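Local coordinates for protein dihydropteroate synthase (PDB 2Y5J) that probably uses magnesium to join para-aminobenzoate to a dihydropterin diphosphate, giving 7,8-dihydropteroate, a folate precursor, and diphosphate, at residues S101-K106 with L120-W125. Sequence-based numbering, arbitrary orientation.
Sequences SIDTYK and LINDIW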
loop_
_atom_site.group_PDB
_atom_site.type_symbol
_atom_site.label_atom_id
_atom_site.label_comp_id
_atom_site.label_asym_id
_atom_site.label_seq_id
_atom_site.Cartn_x
_atom_site.Cartn_y
_atom_site.Cartn_z
ATOM N N SER A 101 7.077 2.533 -6.505
ATOM C CA SER A 101 5.706 2.025 -6.510
ATOM C C SER A 101 4.826 3.067 -7.181
ATOM O O SER A 101 5.075 4.267 -7.041
ATOM C CB SER A 101 5.259 1.681 -5.093
ATOM O OG SER A 101 3.863 1.812 -4.922
ATOM N N ILE A 102 3.813 2.617 -7.910
ATOM C CA ILE A 102 2.954 3.567 -8.605
ATOM C C ILE A 102 1.535 3.560 -8.040
ATOM O O ILE A 102 0.935 2.508 -7.908
ATOM C CB ILE A 102 2.907 3.324 -10.140
ATOM C CG1 ILE A 102 4.260 2.844 -10.671
ATOM C CG2 ILE A 102 2.456 4.598 -10.862
ATOM C CD1 ILE A 102 5.279 3.972 -10.713
ATOM N N ASP A 103 1.010 4.732 -7.699
ATOM C CA ASP A 103 -0.336 4.846 -7.159
ATOM C C ASP A 103 -1.228 5.274 -8.315
ATOM O O ASP A 103 -1.388 6.467 -8.581
ATOM C CB ASP A 103 -0.372 5.874 -6.012
ATOM C CG ASP A 103 -1.673 5.868 -5.218
ATOM O OD1 ASP A 103 -2.234 4.778 -4.925
ATOM O OD2 ASP A 103 -2.075 6.991 -4.826
ATOM N N THR A 104 -1.793 4.293 -9.015
ATOM C CA THR A 104 -2.638 4.613 -10.161
ATOM C C THR A 104 -3.580 3.431 -10.334
ATOM O O THR A 104 -3.240 2.315 -9.958
ATOM C CB THR A 104 -1.826 4.847 -11.469
ATOM O OG1 THR A 104 -2.676 5.451 -12.454
ATOM C CG2 THR A 104 -1.365 3.514 -12.041
ATOM N N TYR A 105 -4.749 3.733 -10.890
ATOM C CA TYR A 105 -5.819 2.813 -11.279
ATOM C C TYR A 105 -6.061 2.825 -12.800
ATOM O O TYR A 105 -6.736 1.935 -13.322
ATOM C CB TYR A 105 -7.115 3.144 -10.531
ATOM C CG TYR A 105 -7.627 4.560 -10.694
ATOM C CD1 TYR A 105 -8.474 4.901 -11.733
ATOM C CD2 TYR A 105 -7.272 5.568 -9.798
ATOM C CE1 TYR A 105 -8.908 6.206 -11.907
ATOM C CE2 TYR A 105 -7.721 6.872 -9.950
ATOM C CZ TYR A 105 -8.554 7.181 -10.998
ATOM O OH TYR A 105 -9.028 8.462 -11.167
ATOM N N LYS A 106 -5.515 3.813 -13.504
ATOM C CA LYS A 106 -5.499 3.896 -14.968
ATOM C C LYS A 106 -4.563 2.899 -15.665
ATOM O O LYS A 106 -3.349 3.141 -15.720
ATOM C CB LYS A 106 -5.129 5.308 -15.453
ATOM C CG LYS A 106 -5.723 6.446 -14.614
ATOM C CD LYS A 106 -5.696 7.811 -15.297
ATOM C CE LYS A 106 -6.690 8.805 -14.677
ATOM N NZ LYS A 106 -6.113 9.262 -13.365
ATOM N N LEU A 120 6.210 -1.934 -8.652
ATOM C CA LEU A 120 4.991 -2.304 -7.939
ATOM C C LEU A 120 3.853 -1.352 -8.269
ATOM O O LEU A 120 4.019 -0.125 -8.311
ATOM C CB LEU A 120 5.281 -2.238 -6.439
ATOM C CG LEU A 120 4.335 -2.463 -5.255
ATOM C CD1 LEU A 120 5.113 -2.058 -3.992
ATOM C CD2 LEU A 120 3.045 -1.664 -5.257
ATOM N N ILE A 121 2.684 -1.934 -8.501
ATOM C CA ILE A 121 1.529 -1.127 -8.842
ATOM C C ILE A 121 0.581 -1.134 -7.652
ATOM O O ILE A 121 0.225 -2.189 -7.155
ATOM C CB ILE A 121 0.739 -1.687 -10.040
ATOM C CG1 ILE A 121 1.603 -1.738 -11.303
ATOM C CG2 ILE A 121 -0.443 -0.770 -10.336
ATOM C CD1 ILE A 121 2.017 -0.376 -11.853
ATOM N N ASN A 122 0.170 0.058 -7.237
ATOM C CA ASN A 122 -0.754 0.271 -6.135
ATOM C C ASN A 122 -2.105 0.803 -6.624
ATOM O O ASN A 122 -2.191 1.934 -7.130
ATOM C CB ASN A 122 -0.105 1.328 -5.246
ATOM C CG ASN A 122 -0.387 1.102 -3.796
ATOM O OD1 ASN A 122 -1.519 1.219 -3.342
ATOM N ND2 ASN A 122 0.634 0.683 -3.077
ATOM N N ASP A 123 -3.142 -0.027 -6.558
ATOM C CA ASP A 123 -4.380 0.324 -7.243
ATOM C C ASP A 123 -5.605 0.264 -6.330
ATOM O O ASP A 123 -6.109 -0.821 -5.994
ATOM C CB ASP A 123 -4.539 -0.533 -8.504
ATOM C CG ASP A 123 -5.881 -0.377 -9.212
ATOM O OD1 ASP A 123 -6.522 0.702 -9.243
ATOM O OD2 ASP A 123 -6.313 -1.396 -9.797
ATOM N N ILE A 124 -6.065 1.462 -5.982
ATOM C CA ILE A 124 -7.262 1.703 -5.168
ATOM C C ILE A 124 -8.449 0.939 -5.744
ATOM O O ILE A 124 -9.321 0.452 -5.018
ATOM C CB ILE A 124 -7.606 3.211 -5.095
ATOM C CG1 ILE A 124 -7.918 3.782 -6.482
ATOM C CG2 ILE A 124 -6.414 4.021 -4.544
ATOM C CD1 ILE A 124 -8.308 5.257 -6.440
ATOM N N TRP A 125 -8.404 0.722 -7.058
ATOM C CA TRP A 125 -9.550 0.120 -7.711
ATOM C C TRP A 125 -9.448 -1.397 -7.758
ATOM O O TRP A 125 -10.423 -2.039 -8.126
ATOM C CB TRP A 125 -9.843 0.785 -9.061
ATOM C CG TRP A 125 -10.710 2.003 -8.878
ATOM C CD1 TRP A 125 -10.346 3.306 -9.015
ATOM C CD2 TRP A 125 -12.085 2.018 -8.477
ATOM N NE1 TRP A 125 -11.403 4.146 -8.721
ATOM C CE2 TRP A 125 -12.482 3.368 -8.377
ATOM C CE3 TRP A 125 -13.018 1.021 -8.195
ATOM C CZ2 TRP A 125 -13.778 3.742 -7.991
ATOM C CZ3 TRP A 125 -14.306 1.394 -7.797
ATOM C CH2 TRP A 125 -14.672 2.743 -7.693
HETATM O O HOH W 1 -7.939 -0.532 -11.976
#
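The phenol ring of Tyr105 takes the indole of Trp125 over one face: Trp125 NE1 stands above the ring centre, 4.2 Å from its plane, and the five-membered ring points its edge at the tyrosine, Trp125 CD1 reaching to 3.4 Å from Tyr105 CG, in a T-shaped pair whose planes stand 72° apart. The opposite face carries Lys106 CG, set toward the rim, while Ile124 comes in obliquely with CD1 at 3.5 Å from Tyr105 CD2. Within the plane of the indole, at its edge, lies Tyr105 CB. A chi1 of 56° places the tyrosine CG between its own backbone N and carbonyl carbon, which sends the side chain out alongside that of Trp125, both heading the same way, with the ring face turned to the indole edge.

This aromatic pair sits just past the C-terminal ends of two neighbouring parallel strands, 100-103 and 120-123, which with helix 107-115 form one beta-alpha-beta unit of the TIM barrel of dihydropteroate synthases; at that end such barrels carry their active sites. As the rule for parallel strands requires, Ile102 bonds to the two residues flanking its bridge partner Ile121, giving its N-H to Leu120 O at 2.8 Å and taking the N-H of Asn122 on its O at 2.7 Å; the more bent bond from Thr104 N to Asn122 O (3.0 Å, 139° at the hydrogen) carries the pairing one residue past the end of strand 100-103. Ser101, Asp103, Leu120 and Asn122 share one face of the sheet, where Leu120 CD2 packs against Ser101 OG. On the other, Ile102 CG1 meets Ile121 CD1 at 4.1 Å, with Ala113 of the connecting helix against Ile102.

Beyond the ladder, a water donates to both Tyr105 O and Asp123 OD2, and the latter oxygen also accepts from Phe127 N. Glu82 is hydrogen-bonded to Thr104 OG1 through one carboxylate oxygen and salt-bridged to Lys106 NZ through the other.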